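Side-chain contacts in acyl-ACP thioesterase (Bacteroides thetaiotaomicron, PDB 2ESS), which probably hydrolyses fatty acyl-ACP thioesters to release free fatty acids, and binds calcium ions: residues A[40-45]-A[81-86]; A[51-54]-A[59-62]; A[85-88]-A[93-96]. One frame throughout, in Å; residues are numbered along the deposited sequence. Where two conformers were deposited one is given.

Contact 1: A[40-45]-A[81-86]; sequences GFHASD and VQTWVE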
loop_
_atom_site.group_PDB
_atom_site.type_symbol
_atom_site.label_atom_id
_atom_site.label_comp_id
_atom_site.label_asym_id
_atom_site.label_seq_id
_atom_site.Cartn_x
_atom_site.Cartn_y
_atom_site.Cartn_z
ATOM N N GLY A 40 12.783 -3.872 10.445
ATOM C CA GLY A 40 13.873 -3.410 9.645
ATOM C C GLY A 40 14.522 -2.138 10.150
ATOM O O GLY A 40 15.724 -2.093 10.186
ATOM N N PHE A 41 13.746 -1.126 10.561
ATOM C CA PHE A 41 14.337 0.106 11.107
ATOM C C PHE A 41 15.172 -0.225 12.361
ATOM O O PHE A 41 16.276 0.309 12.580
ATOM C CB PHE A 41 13.305 1.163 11.556
ATOM C CG PHE A 41 12.279 1.580 10.497
ATOM C CD1 PHE A 41 12.619 1.724 9.155
ATOM C CD2 PHE A 41 10.956 1.888 10.894
ATOM C CE1 PHE A 41 11.634 2.126 8.200
ATOM C CE2 PHE A 41 9.974 2.286 9.962
ATOM C CZ PHE A 41 10.312 2.405 8.612
ATOM N N HIS A 42 14.604 -1.076 13.182
ATOM C CA HIS A 42 15.141 -1.382 14.509
ATOM C C HIS A 42 16.456 -2.153 14.333
ATOM O O HIS A 42 17.465 -1.751 14.887
ATOM C CB HIS A 42 14.108 -2.155 15.328
ATOM C CG HIS A 42 14.548 -2.490 16.715
ATOM N ND1 HIS A 42 15.256 -3.631 17.016
ATOM C CD2 HIS A 42 14.372 -1.832 17.892
ATOM C CE1 HIS A 42 15.515 -3.651 18.319
ATOM N NE2 HIS A 42 14.988 -2.572 18.873
ATOM N N ALA A 43 16.437 -3.194 13.508
ATOM C CA ALA A 43 17.619 -4.003 13.214
ATOM C C ALA A 43 18.708 -3.175 12.536
ATOM O O ALA A 43 19.859 -3.278 12.911
ATOM C CB ALA A 43 17.283 -5.231 12.316
ATOM N N SER A 44 18.338 -2.369 11.543
ATOM C CA SER A 44 19.337 -1.656 10.755
ATOM C C SER A 44 20.018 -0.592 11.582
ATOM O O SER A 44 21.235 -0.453 11.533
ATOM C CB SER A 44 18.746 -1.055 9.472
ATOM O OG SER A 44 17.600 -0.292 9.753
ATOM N N ASP A 45 19.246 0.114 12.374
ATOM C CA ASP A 45 19.823 1.120 13.225
ATOM C C ASP A 45 20.801 0.525 14.217
ATOM O O ASP A 45 21.632 1.240 14.722
ATOM C CB ASP A 45 18.736 1.895 13.974
ATOM C CG ASP A 45 17.936 2.846 13.051
ATOM O OD1 ASP A 45 18.335 3.068 11.871
ATOM O OD2 ASP A 45 16.889 3.353 13.508
ATOM N N VAL A 81 4.040 1.896 16.853
ATOM C CA VAL A 81 4.487 0.528 16.937
ATOM C C VAL A 81 5.763 0.503 17.774
ATOM O O VAL A 81 6.698 1.302 17.558
ATOM C CB VAL A 81 4.749 -0.029 15.536
ATOM C CG1 VAL A 81 5.368 -1.448 15.605
ATOM C CG2 VAL A 81 3.482 0.020 14.688
ATOM N N GLN A 82 5.807 -0.412 18.729
ATOM C CA GLN A 82 7.031 -0.713 19.471
ATOM C C GLN A 82 7.464 -2.111 19.042
ATOM O O GLN A 82 6.631 -2.978 18.810
ATOM C CB GLN A 82 6.798 -0.680 20.976
ATOM C CG GLN A 82 6.735 0.709 21.563
ATOM C CD GLN A 82 6.232 0.708 22.969
ATOM O OE1 GLN A 82 5.709 -0.283 23.453
ATOM N NE2 GLN A 82 6.387 1.821 23.633
ATOM N N THR A 83 8.770 -2.320 18.970
ATOM C CA THR A 83 9.319 -3.608 18.595
ATOM C C THR A 83 10.638 -3.851 19.324
ATOM O O THR A 83 11.369 -2.916 19.678
ATOM C CB THR A 83 9.497 -3.693 17.058
ATOM O OG1 THR A 83 9.893 -5.018 16.727
ATOM C CG2 THR A 83 10.498 -2.640 16.542
ATOM N N TRP A 84 10.928 -5.124 19.538
ATOM C CA TRP A 84 12.083 -5.539 20.286
ATOM C C TRP A 84 12.328 -7.013 19.983
ATOM O O TRP A 84 11.420 -7.730 19.545
ATOM C CB TRP A 84 11.854 -5.333 21.802
ATOM C CG TRP A 84 10.745 -6.142 22.363
ATOM C CD1 TRP A 84 10.832 -7.389 22.910
ATOM C CD2 TRP A 84 9.367 -5.774 22.412
ATOM N NE1 TRP A 84 9.588 -7.821 23.286
ATOM C CE2 TRP A 84 8.671 -6.841 22.994
ATOM C CE3 TRP A 84 8.652 -4.641 22.003
ATOM C CZ2 TRP A 84 7.305 -6.806 23.206
ATOM C CZ3 TRP A 84 7.304 -4.606 22.203
ATOM C CH2 TRP A 84 6.636 -5.685 22.800
ATOM N N VAL A 85 13.561 -7.430 20.208
ATOM C CA VAL A 85 13.984 -8.812 20.112
ATOM C C VAL A 85 13.746 -9.515 21.413
ATOM O O VAL A 85 14.264 -9.108 22.437
ATOM C CB VAL A 85 15.492 -8.915 19.735
ATOM C CG1 VAL A 85 15.978 -10.383 19.691
ATOM C CG2 VAL A 85 15.738 -8.249 18.392
ATOM N N GLU A 86 12.945 -10.583 21.376
ATOM C CA GLU A 86 12.658 -11.371 22.572
ATOM C C GLU A 86 13.661 -12.487 22.782
ATOM O O GLU A 86 14.108 -12.716 23.900
ATOM C CB GLU A 86 11.249 -11.956 22.511
ATOM C CG GLU A 86 10.957 -12.842 23.677
ATOM C CD GLU A 86 9.550 -13.401 23.633
ATOM O OE1 GLU A 86 9.212 -14.084 22.627
ATOM O OE2 GLU A 86 8.811 -13.161 24.614
#
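H42 of helix 28-45 lies against T83 of strand 78-88, a helix-on-sheet contact of the N-terminal hotdog fold, in which a helix packs across an antiparallel sheet. The touch is small and buried, and the H42 and T83 CA atoms are 7.5 Å apart.

The apolar part is a meeting of the two side chains near their roots: H42 CB comes to 3.8 Å from T83 CG2, with the two side chains crossing at a slant. Because CG of H42 stands anti to its own backbone N (chi1 -179°), the imidazole reaches past that methyl toward the strand backbone.

Polar bonding goes to groups beyond the two segments. H42 NE2 pairs with K7 O and H42 ND1 with R95 NH2, a pair of bonds that fixes the rotation of the ring. T83 OG1 bonds to R95 NH1 and to N96 O, so the same arginine ties both residues together.

Against the strand backbone the ring makes two looser approaches: H42 CE1 lies 4.4 Å from W84 CA, and H42 CD2 lies 3.7 Å from T83 O, the carbonyl oxygen standing obliquely to the imidazole.

Contact 2: A[51-54]-A[59-62]; sequences ATLN and TWVL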
loop_
_atom_site.group_PDB
_atom_site.type_symbol
_atom_site.label_atom_id
_atom_site.label_comp_id
_atom_site.label_asym_id
_atom_site.label_seq_id
_atom_site.Cartn_x
_atom_site.Cartn_y
_atom_site.Cartn_z
ATOM N N ALA A 51 21.317 -5.753 5.655
ATOM C CA ALA A 51 22.548 -5.171 5.089
ATOM C C ALA A 51 23.821 -5.745 5.738
ATOM O O ALA A 51 24.742 -6.147 5.041
ATOM C CB ALA A 51 22.522 -3.624 5.214
ATOM N N THR A 52 23.852 -5.764 7.072
ATOM C CA THR A 52 24.986 -6.271 7.827
ATOM C C THR A 52 25.139 -7.751 7.585
ATOM O O THR A 52 26.213 -8.215 7.237
ATOM C CB THR A 52 24.786 -6.048 9.332
ATOM O OG1 THR A 52 24.697 -4.637 9.589
ATOM C CG2 THR A 52 25.936 -6.667 10.155
ATOM N N LEU A 53 24.059 -8.503 7.748
ATOM C CA LEU A 53 24.110 -9.962 7.492
ATOM C C LEU A 53 24.656 -10.297 6.087
ATOM O O LEU A 53 25.454 -11.241 5.926
ATOM C CB LEU A 53 22.738 -10.600 7.711
ATOM C CG LEU A 53 22.501 -11.222 9.080
ATOM C CD1 LEU A 53 22.457 -10.136 10.132
ATOM C CD2 LEU A 53 21.226 -12.096 9.094
ATOM N N ASN A 54 24.202 -9.550 5.089
ATOM C CA ASN A 54 24.553 -9.805 3.676
ATOM C C ASN A 54 26.057 -9.680 3.418
ATOM O O ASN A 54 26.629 -10.417 2.599
ATOM C CB ASN A 54 23.802 -8.841 2.723
ATOM C CG ASN A 54 22.318 -9.156 2.507
ATOM O OD1 ASN A 54 21.659 -8.382 1.827
ATOM N ND2 ASN A 54 21.786 -10.239 3.072
ATOM N N THR A 59 21.298 -13.960 5.290
ATOM C CA THR A 59 20.177 -13.033 5.272
ATOM C C THR A 59 19.100 -13.511 6.246
ATOM O O THR A 59 19.194 -14.604 6.779
ATOM C CB THR A 59 19.563 -12.806 3.853
ATOM O OG1 THR A 59 18.781 -11.623 3.884
ATOM C CG2 THR A 59 18.662 -14.007 3.420
ATOM N N TRP A 60 18.121 -12.655 6.491
ATOM C CA TRP A 60 16.967 -12.961 7.318
ATOM C C TRP A 60 15.799 -13.340 6.438
ATOM O O TRP A 60 15.606 -12.715 5.394
ATOM C CB TRP A 60 16.543 -11.719 8.096
ATOM C CG TRP A 60 17.493 -11.275 9.158
ATOM C CD1 TRP A 60 18.171 -10.091 9.199
ATOM C CD2 TRP A 60 17.801 -11.957 10.379
ATOM N NE1 TRP A 60 18.911 -10.008 10.357
ATOM C CE2 TRP A 60 18.678 -11.124 11.114
ATOM C CE3 TRP A 60 17.391 -13.169 10.946
ATOM C CZ2 TRP A 60 19.206 -11.504 12.346
ATOM C CZ3 TRP A 60 17.900 -13.537 12.184
ATOM C CH2 TRP A 60 18.805 -12.710 12.863
ATOM N N VAL A 61 15.039 -14.355 6.861
ATOM C CA VAL A 61 13.787 -14.693 6.183
ATOM C C VAL A 61 12.674 -14.826 7.207
ATOM O O VAL A 61 12.839 -15.451 8.224
ATOM C CB VAL A 61 13.886 -15.977 5.311
ATOM C CG1 VAL A 61 14.738 -15.712 4.078
ATOM C CG2 VAL A 61 14.439 -17.148 6.096
ATOM N N LEU A 62 11.537 -14.212 6.897
ATOM C CA LEU A 62 10.364 -14.234 7.746
ATOM C C LEU A 62 9.680 -15.570 7.563
ATOM O O LEU A 62 9.284 -15.924 6.445
ATOM C CB LEU A 62 9.382 -13.120 7.362
ATOM C CG LEU A 62 8.060 -13.032 8.147
ATOM C CD1 LEU A 62 8.319 -12.815 9.657
ATOM C CD2 LEU A 62 7.204 -11.893 7.551
#
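The indole of W60 carries a methyl of L53 on one face: L53 CD2 sits over the five-membered ring, 3.4 Å from its centroid and 13° off the ring normal, a CH-pi contact. This is a local helix-to-strand packing in the hotdog fold of the N-terminal half, where short helix 50-55 turns back through a brief connection onto the start of strand 58-69. The methyl stands displaced toward the rim of the indole, on the side of NE1 and CE2. The other methyl of L53 is near the same part of the ring, CD1 lying 3.6 Å from W60 NE1, so both branches of the leucine meet the pyrrole side of the indole. At the ring's nitrogen, W60 NE1 is hydrogen-bonded to F48 O, which fixes the turn of the ring about its own bond.

The leucine and the tryptophan side chains cross at about a right angle. With CG of W60 anti to the carbonyl carbon (chi1 -69°), the indole swings its NE1-CE2 side toward the helix. L53 CD2 also touches the strand backbone, 3.8 Å from T59 C. Beyond this pair, L53 packs on M116 of the adjoining strand 106-118, and I50 of the same helix touches both T59 and W60.

A polar fringe borders the apolar contact. The side chains of N54 and T59 run side by side and point the same way. The amide of N54 has its stronger partner in Y58 O, just ahead of T59, to which ND2 is hydrogen-bonded. Its link to the threonine is weak: N54 ND2 to T59 OG1, 3.4 Å, with an N-H...O angle of 146°.

Contact 3: A[85-88]-A[93-96]; sequences VENV and TDRN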
loop_
_atom_site.group_PDB
_atom_site.type_symbol
_atom_site.label_atom_id
_atom_site.label_comp_id
_atom_site.label_asym_id
_atom_site.label_seq_id
_atom_site.Cartn_x
_atom_site.Cartn_y
_atom_site.Cartn_z
ATOM N N VAL A 85 13.561 -7.430 20.208
ATOM C CA VAL A 85 13.984 -8.812 20.112
ATOM C C VAL A 85 13.746 -9.515 21.413
ATOM O O VAL A 85 14.264 -9.108 22.437
ATOM C CB VAL A 85 15.492 -8.915 19.735
ATOM C CG1 VAL A 85 15.978 -10.383 19.691
ATOM C CG2 VAL A 85 15.738 -8.249 18.392
ATOM N N GLU A 86 12.945 -10.583 21.376
ATOM C CA GLU A 86 12.658 -11.371 22.572
ATOM C C GLU A 86 13.661 -12.487 22.782
ATOM O O GLU A 86 14.108 -12.716 23.900
ATOM C CB GLU A 86 11.249 -11.956 22.511
ATOM C CG GLU A 86 10.957 -12.842 23.677
ATOM C CD GLU A 86 9.550 -13.401 23.633
ATOM O OE1 GLU A 86 9.212 -14.084 22.627
ATOM O OE2 GLU A 86 8.811 -13.161 24.614
ATOM N N ASN A 87 13.997 -13.198 21.710
ATOM C CA ASN A 87 14.976 -14.300 21.776
ATOM C C ASN A 87 15.792 -14.406 20.520
ATOM O O ASN A 87 15.292 -14.171 19.438
ATOM C CB ASN A 87 14.272 -15.666 21.922
ATOM C CG ASN A 87 13.809 -15.950 23.348
ATOM O OD1 ASN A 87 12.626 -16.205 23.573
ATOM N ND2 ASN A 87 14.747 -15.923 24.310
ATOM N N VAL A 88 17.025 -14.854 20.679
ATOM C CA VAL A 88 17.885 -15.192 19.568
ATOM C C VAL A 88 18.274 -16.637 19.833
ATOM O O VAL A 88 19.087 -16.918 20.704
ATOM C CB VAL A 88 19.136 -14.278 19.468
ATOM C CG1 VAL A 88 20.102 -14.783 18.374
ATOM C CG2 VAL A 88 18.689 -12.829 19.180
ATOM N N THR A 93 15.148 -16.152 15.227
ATOM C CA THR A 93 15.002 -15.012 16.118
ATOM C C THR A 93 13.539 -14.653 16.239
ATOM O O THR A 93 12.836 -14.622 15.232
ATOM C CB THR A 93 15.787 -13.800 15.592
ATOM O OG1 THR A 93 17.165 -14.136 15.651
ATOM C CG2 THR A 93 15.550 -12.563 16.438
ATOM N N ASP A 94 13.100 -14.445 17.476
ATOM C CA ASP A 94 11.727 -14.032 17.775
ATOM C C ASP A 94 11.733 -12.521 18.027
ATOM O O ASP A 94 12.376 -12.047 18.951
ATOM C CB ASP A 94 11.191 -14.786 18.990
ATOM C CG ASP A 94 11.059 -16.294 18.743
ATOM O OD1 ASP A 94 11.070 -16.765 17.565
ATOM O OD2 ASP A 94 10.988 -17.018 19.755
ATOM N N ARG A 95 11.035 -11.788 17.177
ATOM C CA ARG A 95 10.854 -10.365 17.296
ATOM C C ARG A 95 9.375 -10.072 17.584
ATOM O O ARG A 95 8.486 -10.548 16.868
ATOM C CB ARG A 95 11.223 -9.655 16.019
ATOM C CG ARG A 95 10.735 -8.207 16.034
ATOM C CD ARG A 95 11.236 -7.372 14.920
ATOM N NE ARG A 95 12.679 -7.099 14.884
ATOM C CZ ARG A 95 13.330 -6.209 15.610
ATOM N NH1 ARG A 95 12.746 -5.562 16.603
ATOM N NH2 ARG A 95 14.628 -6.039 15.402
ATOM N N ASN A 96 9.129 -9.282 18.627
ATOM C CA ASN A 96 7.766 -8.988 19.096
ATOM C C ASN A 96 7.451 -7.544 18.908
ATOM O O ASN A 96 8.360 -6.708 18.650
ATOM C CB ASN A 96 7.599 -9.422 20.541
ATOM C CG ASN A 96 7.697 -10.932 20.695
ATOM O OD1 ASN A 96 7.658 -11.685 19.707
ATOM N ND2 ASN A 96 7.874 -11.372 21.911
HETATM O O HOH W 1 7.959 -10.306 24.445
#
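V85 and V88 line one face of an antiparallel hairpin with T93 and R95, while N87 and D94 lie on the other; the hairpin, strands 78-88 and 92-100, carries a classic beta bulge in which E86 and N87 both face D94. The bulge is the tight part. D94 O takes E86 N at 2.9 Å and also a weak, longer bond from N87 N, and D94 N returns a bond to N87 O at 3.0 Å.

On the valine face the packing is close. V85 CG1 makes an apolar contact with T93 CG2 at 3.9 Å, and V85 CG2 rests over one face of the R95 guanidinium, which the bent chain (chi3 -66°) turns toward T83. R95 NE binds a diol probably from the crystallisation liquor.

The N87 and D94 side chains meet more loosely, N87 CB lying 4.2 Å from D94 OD2. Beside them is a polar, water-bearing side. The carboxylate of E86 and the amide of N96 are turned 78° apart, and E86 OE1 is in a salt bridge with R111. E86 OE1 lies 4.5 Å from D94 OD2, like charges that R111 probably offsets. One water lies 3.0 Å from E86 OE2 and accepts from N96 ND2 at 2.8 Å.

All three contacts belong to the N-terminal hotdog half and reach one antiparallel sheet. Contacts 1 and 3 share V85 and E86, their centres lie 10 Å apart, and they are joined directly, through R95 and T83 and where W84 O is 2.9 Å from N96 N. Contact 2, about 14 Å from contact 1 and 15 Å from contact 3 between centres, meets contact 3 where W60 CH2 packs 3.5 Å from T93 OG1. A bound methylpentanediol lies about 3 Å from the R95 side chain, and one lies about 4 Å from that of W60. Contact 2 is nearest the calcium site, the T59 side chain being about 10 Å from a calcium ion and about 9 Å from the side chain of its ligand H175.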